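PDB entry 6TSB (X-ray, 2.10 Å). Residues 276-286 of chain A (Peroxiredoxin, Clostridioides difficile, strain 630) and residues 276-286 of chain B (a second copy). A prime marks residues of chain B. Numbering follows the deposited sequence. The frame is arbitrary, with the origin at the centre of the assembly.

Chain A 276-286: RRDYINKNGYE
Chain B (276-286) RRDYINKNGYE

The two copies of the stretch are related by an exact two-fold axis, so every contact described from chain A recurs with the primes exchanged. Segments 278-282 and 278′-282′ run in roughly opposite directions. The nearest CA atoms are Lys282 CA and Lys282′ CA, 4.4 Å apart, and together the stretches bury 723 Å² between them.

Chain A enters as the last part of a helix, with Arg276 at phi/psi -54/-24 (chi1 -100°, chi2 -93°, chi3 t) and its CA-to-CB bond pointing away from chain B. Arg276 NH2 reaches forward in sequence to Glu286 OE2, 3.3 Å away, a salt bridge whose hydrogen bond is weak, long at 3.3 Å and bent to 123°. Arg277 (-106/-45, chi1 -142°, chi2 -149°, chi3 m) pairs with its neighbour: its NH1 lies 3.2 Å from Asp278 OD1, again a salt bridge with a weak hydrogen bond. It meets chain B through its backbone, Arg277 O standing 3.1 Å from Lys282′ CE. Asp278 (-115/11, chi1 m) also points away, and Asp278 C lies 3.7 Å from Lys282′ CG.

Tyr279 (-143/-39, chi1 m, chi2 84°) starts away from the partner, but the end of its side chain comes nearer. Tyr279 CE2 sits 3.4 Å from Tyr285′ CZ, over one face of the Tyr285′ ring; the ring centroids are 4.6 Å apart and the planes are inclined at 41°, an oblique apolar contact. The Tyr279 hydroxyl is hydrogen-bonded elsewhere in the structure. Ile280 (-117/-51, chi1 p, chi2 t) turns its side chain away, and its O approaches Ile280′ O to 4.1 Å. Asn281 (-106/108, chi1 m) also points away.

Lys282 (-73/126) points toward chain B and has the largest area covered by the other stretch. With chi1 t, chi2 p, chi3 113° and chi4 m, its aliphatic portion packs along the partner backbone, Lys282 CG lying 3.4 Å from Tyr279′ C. The amino group lies among carbonyl oxygens, a favourable setting for a cationic end: Lys282 NZ is 3.0 Å from Asn281′ O and 3.1 Å from Arg277′ O.

Asn283 (37/46, chi1 t) and Gly284 (73/-8) both have positive phi, which by itself favours glycine at the second position. They carry the chain through a turn closed by a 2.9 Å hydrogen bond from Tyr285 N to Lys282 O. Tyr285 (-71/124, chi1 m, chi2 -74°) then points toward chain B and receives Tyr279′ over one ring face. Glu286 (-106/133, chi1 -144°, chi2 137°) leaves extended, pointing away.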

# COMPACT_ATOMS: atom_id res chain seq x y z
N ARG A 276 -14.48 0.67 4.88
CA ARG A 276 -14.05 2.07 5.15
C ARG A 276 -14.15 2.37 6.65
O ARG A 276 -13.48 3.30 7.09
CB ARG A 276 -14.94 3.06 4.38
CG ARG A 276 -14.34 3.61 3.10
CD ARG A 276 -13.63 4.92 3.39
NE ARG A 276 -12.68 5.32 2.36
CZ ARG A 276 -11.90 6.40 2.41
NH1 ARG A 276 -11.93 7.21 3.46
NH2 ARG A 276 -11.08 6.66 1.41
N ARG A 277 -15.00 1.66 7.39
CA ARG A 277 -15.30 1.98 8.81
C ARG A 277 -14.62 0.95 9.72
O ARG A 277 -14.02 1.38 10.71
CB ARG A 277 -16.81 2.06 9.03
CG ARG A 277 -17.24 3.15 10.00
CD ARG A 277 -18.50 2.82 10.79
NE ARG A 277 -19.60 2.39 9.94
CZ ARG A 277 -20.22 1.21 9.99
NH1 ARG A 277 -19.87 0.29 10.88
NH2 ARG A 277 -21.20 0.94 9.14
N ASP A 278 -14.70 -0.34 9.41
CA ASP A 278 -14.31 -1.44 10.35
C ASP A 278 -13.10 -2.26 9.88
O ASP A 278 -12.86 -3.32 10.50
CB ASP A 278 -15.50 -2.38 10.58
CG ASP A 278 -16.78 -1.65 10.93
OD1 ASP A 278 -16.71 -0.41 11.16
OD2 ASP A 278 -17.85 -2.31 10.96
N TYR A 279 -12.35 -1.86 8.84
CA TYR A 279 -11.34 -2.75 8.20
C TYR A 279 -10.05 -2.03 7.75
O TYR A 279 -9.02 -2.68 7.96
CB TYR A 279 -11.98 -3.54 7.06
CG TYR A 279 -13.01 -4.55 7.48
CD1 TYR A 279 -14.33 -4.18 7.71
CD2 TYR A 279 -12.69 -5.89 7.63
CE1 TYR A 279 -15.31 -5.10 8.08
CE2 TYR A 279 -13.65 -6.83 7.99
CZ TYR A 279 -14.96 -6.44 8.23
OH TYR A 279 -15.90 -7.36 8.59
N ILE A 280 -10.04 -0.80 7.19
CA ILE A 280 -8.86 -0.33 6.39
C ILE A 280 -8.14 0.91 6.97
O ILE A 280 -6.88 0.83 7.10
CB ILE A 280 -9.20 -0.23 4.89
CG1 ILE A 280 -10.03 1.01 4.50
CG2 ILE A 280 -9.87 -1.52 4.41
CD1 ILE A 280 -10.28 1.11 2.99
N ASN A 281 -8.82 2.01 7.31
CA ASN A 281 -8.11 3.27 7.67
C ASN A 281 -8.19 3.51 9.18
O ASN A 281 -9.28 3.89 9.65
CB ASN A 281 -8.63 4.47 6.87
CG ASN A 281 -8.20 4.45 5.42
OD1 ASN A 281 -7.05 4.14 5.12
ND2 ASN A 281 -9.11 4.77 4.52
N LYS A 282 -7.06 3.33 9.89
CA LYS A 282 -6.95 3.42 11.38
C LYS A 282 -7.03 4.87 11.84
O LYS A 282 -6.19 5.66 11.38
CB LYS A 282 -5.64 2.82 11.92
CG LYS A 282 -5.26 3.26 13.33
CD LYS A 282 -6.33 2.98 14.41
CE LYS A 282 -5.94 1.95 15.45
NZ LYS A 282 -5.27 0.76 14.85
N ASN A 283 -7.97 5.16 12.76
CA ASN A 283 -8.30 6.49 13.35
C ASN A 283 -8.19 7.58 12.27
O ASN A 283 -7.60 8.64 12.56
CB ASN A 283 -7.47 6.77 14.60
CG ASN A 283 -7.93 7.99 15.39
OD1 ASN A 283 -7.15 8.60 16.11
ND2 ASN A 283 -9.20 8.37 15.25
N GLY A 284 -8.74 7.32 11.07
CA GLY A 284 -8.86 8.29 9.95
C GLY A 284 -7.54 8.56 9.25
O GLY A 284 -7.56 9.27 8.21
N TYR A 285 -6.42 8.06 9.79
CA TYR A 285 -5.05 8.23 9.24
C TYR A 285 -4.92 7.40 7.96
O TYR A 285 -5.17 6.17 7.97
CB TYR A 285 -3.96 7.85 10.26
CG TYR A 285 -3.67 8.90 11.29
CD1 TYR A 285 -2.95 10.03 10.96
CD2 TYR A 285 -4.11 8.77 12.60
CE1 TYR A 285 -2.66 11.02 11.89
CE2 TYR A 285 -3.83 9.74 13.55
CZ TYR A 285 -3.11 10.87 13.20
OH TYR A 285 -2.83 11.84 14.11
N GLU A 286 -4.55 8.08 6.88
CA GLU A 286 -4.46 7.45 5.54
C GLU A 286 -2.97 7.27 5.19
O GLU A 286 -2.19 8.23 5.40
CB GLU A 286 -5.24 8.30 4.54
CG GLU A 286 -5.94 7.48 3.47
CD GLU A 286 -7.37 7.90 3.14
OE1 GLU A 286 -7.94 8.74 3.88
OE2 GLU A 286 -7.90 7.37 2.16
N ARG B 276 2.00 1.44 15.10
CA ARG B 276 1.43 0.07 15.04
C ARG B 276 0.11 0.00 15.81
O ARG B 276 -0.66 -0.91 15.55
CB ARG B 276 2.42 -0.94 15.65
CG ARG B 276 3.25 -1.73 14.65
CD ARG B 276 2.55 -3.04 14.35
NE ARG B 276 3.01 -3.68 13.12
CZ ARG B 276 2.52 -4.81 12.61
NH1 ARG B 276 1.52 -5.45 13.20
NH2 ARG B 276 3.03 -5.30 11.49
N ARG B 277 -0.10 0.89 16.78
CA ARG B 277 -1.26 0.82 17.70
C ARG B 277 -2.28 1.91 17.33
O ARG B 277 -3.47 1.58 17.28
CB ARG B 277 -0.80 0.92 19.16
CG ARG B 277 -1.58 0.03 20.12
CD ARG B 277 -1.70 0.60 21.52
NE ARG B 277 -0.41 0.99 22.08
CZ ARG B 277 -0.07 2.22 22.47
NH1 ARG B 277 -0.93 3.22 22.41
NH2 ARG B 277 1.15 2.45 22.95
N ASP B 278 -1.85 3.14 17.07
CA ASP B 278 -2.75 4.33 16.96
C ASP B 278 -2.79 4.95 15.55
O ASP B 278 -3.35 6.07 15.45
CB ASP B 278 -2.34 5.40 17.97
CG ASP B 278 -2.16 4.85 19.38
OD1 ASP B 278 -2.51 3.66 19.60
OD2 ASP B 278 -1.66 5.61 20.25
N TYR B 279 -2.24 4.32 14.50
CA TYR B 279 -2.03 5.01 13.19
C TYR B 279 -2.27 4.11 11.96
O TYR B 279 -2.85 4.69 11.03
CB TYR B 279 -0.66 5.68 13.16
CG TYR B 279 -0.48 6.83 14.11
CD1 TYR B 279 -0.14 6.63 15.44
CD2 TYR B 279 -0.63 8.15 13.69
CE1 TYR B 279 0.06 7.68 16.33
CE2 TYR B 279 -0.44 9.22 14.55
CZ TYR B 279 -0.10 8.99 15.88
OH TYR B 279 0.07 10.04 16.74
N ILE B 280 -1.88 2.82 11.90
CA ILE B 280 -1.74 2.13 10.58
C ILE B 280 -2.70 0.93 10.37
O ILE B 280 -3.37 0.90 9.29
CB ILE B 280 -0.26 1.83 10.26
CG1 ILE B 280 0.33 0.63 11.01
CG2 ILE B 280 0.58 3.09 10.46
CD1 ILE B 280 1.77 0.33 10.61
N ASN B 281 -2.80 -0.04 11.29
CA ASN B 281 -3.55 -1.30 11.00
C ASN B 281 -4.89 -1.30 11.75
O ASN B 281 -4.86 -1.50 12.98
CB ASN B 281 -2.73 -2.55 11.31
CG ASN B 281 -1.62 -2.79 10.30
OD1 ASN B 281 -1.83 -2.64 9.10
ND2 ASN B 281 -0.44 -3.16 10.77
N LYS B 282 -6.01 -1.12 11.02
CA LYS B 282 -7.39 -0.99 11.57
C LYS B 282 -7.90 -2.35 12.06
O LYS B 282 -7.94 -3.27 11.23
CB LYS B 282 -8.39 -0.44 10.54
CG LYS B 282 -9.86 -0.70 10.88
CD LYS B 282 -10.32 -0.17 12.24
CE LYS B 282 -11.33 0.97 12.18
NZ LYS B 282 -10.98 1.99 11.16
N ASN B 283 -8.34 -2.40 13.33
CA ASN B 283 -8.84 -3.59 14.08
C ASN B 283 -8.02 -4.84 13.69
O ASN B 283 -8.64 -5.89 13.44
CB ASN B 283 -10.35 -3.76 13.91
CG ASN B 283 -10.96 -4.80 14.84
OD1 ASN B 283 -12.01 -5.36 14.55
ND2 ASN B 283 -10.31 -5.07 15.97
N GLY B 284 -6.69 -4.71 13.63
CA GLY B 284 -5.73 -5.82 13.40
C GLY B 284 -5.72 -6.32 11.96
O GLY B 284 -4.85 -7.17 11.64
N TYR B 285 -6.65 -5.85 11.12
CA TYR B 285 -6.78 -6.23 9.69
C TYR B 285 -5.62 -5.62 8.91
O TYR B 285 -5.40 -4.38 8.95
CB TYR B 285 -8.13 -5.80 9.10
CG TYR B 285 -9.28 -6.71 9.43
CD1 TYR B 285 -9.41 -7.94 8.82
CD2 TYR B 285 -10.24 -6.34 10.36
CE1 TYR B 285 -10.46 -8.80 9.11
CE2 TYR B 285 -11.31 -7.18 10.67
CZ TYR B 285 -11.41 -8.42 10.04
OH TYR B 285 -12.45 -9.26 10.33
N GLU B 286 -4.88 -6.48 8.21
CA GLU B 286 -3.67 -6.08 7.46
C GLU B 286 -4.00 -6.09 5.96
O GLU B 286 -4.62 -7.07 5.50
CB GLU B 286 -2.51 -6.99 7.86
CG GLU B 286 -1.17 -6.28 7.91
CD GLU B 286 -0.29 -6.61 9.10
OE1 GLU B 286 -0.77 -7.27 10.05
OE2 GLU B 286 0.88 -6.18 9.08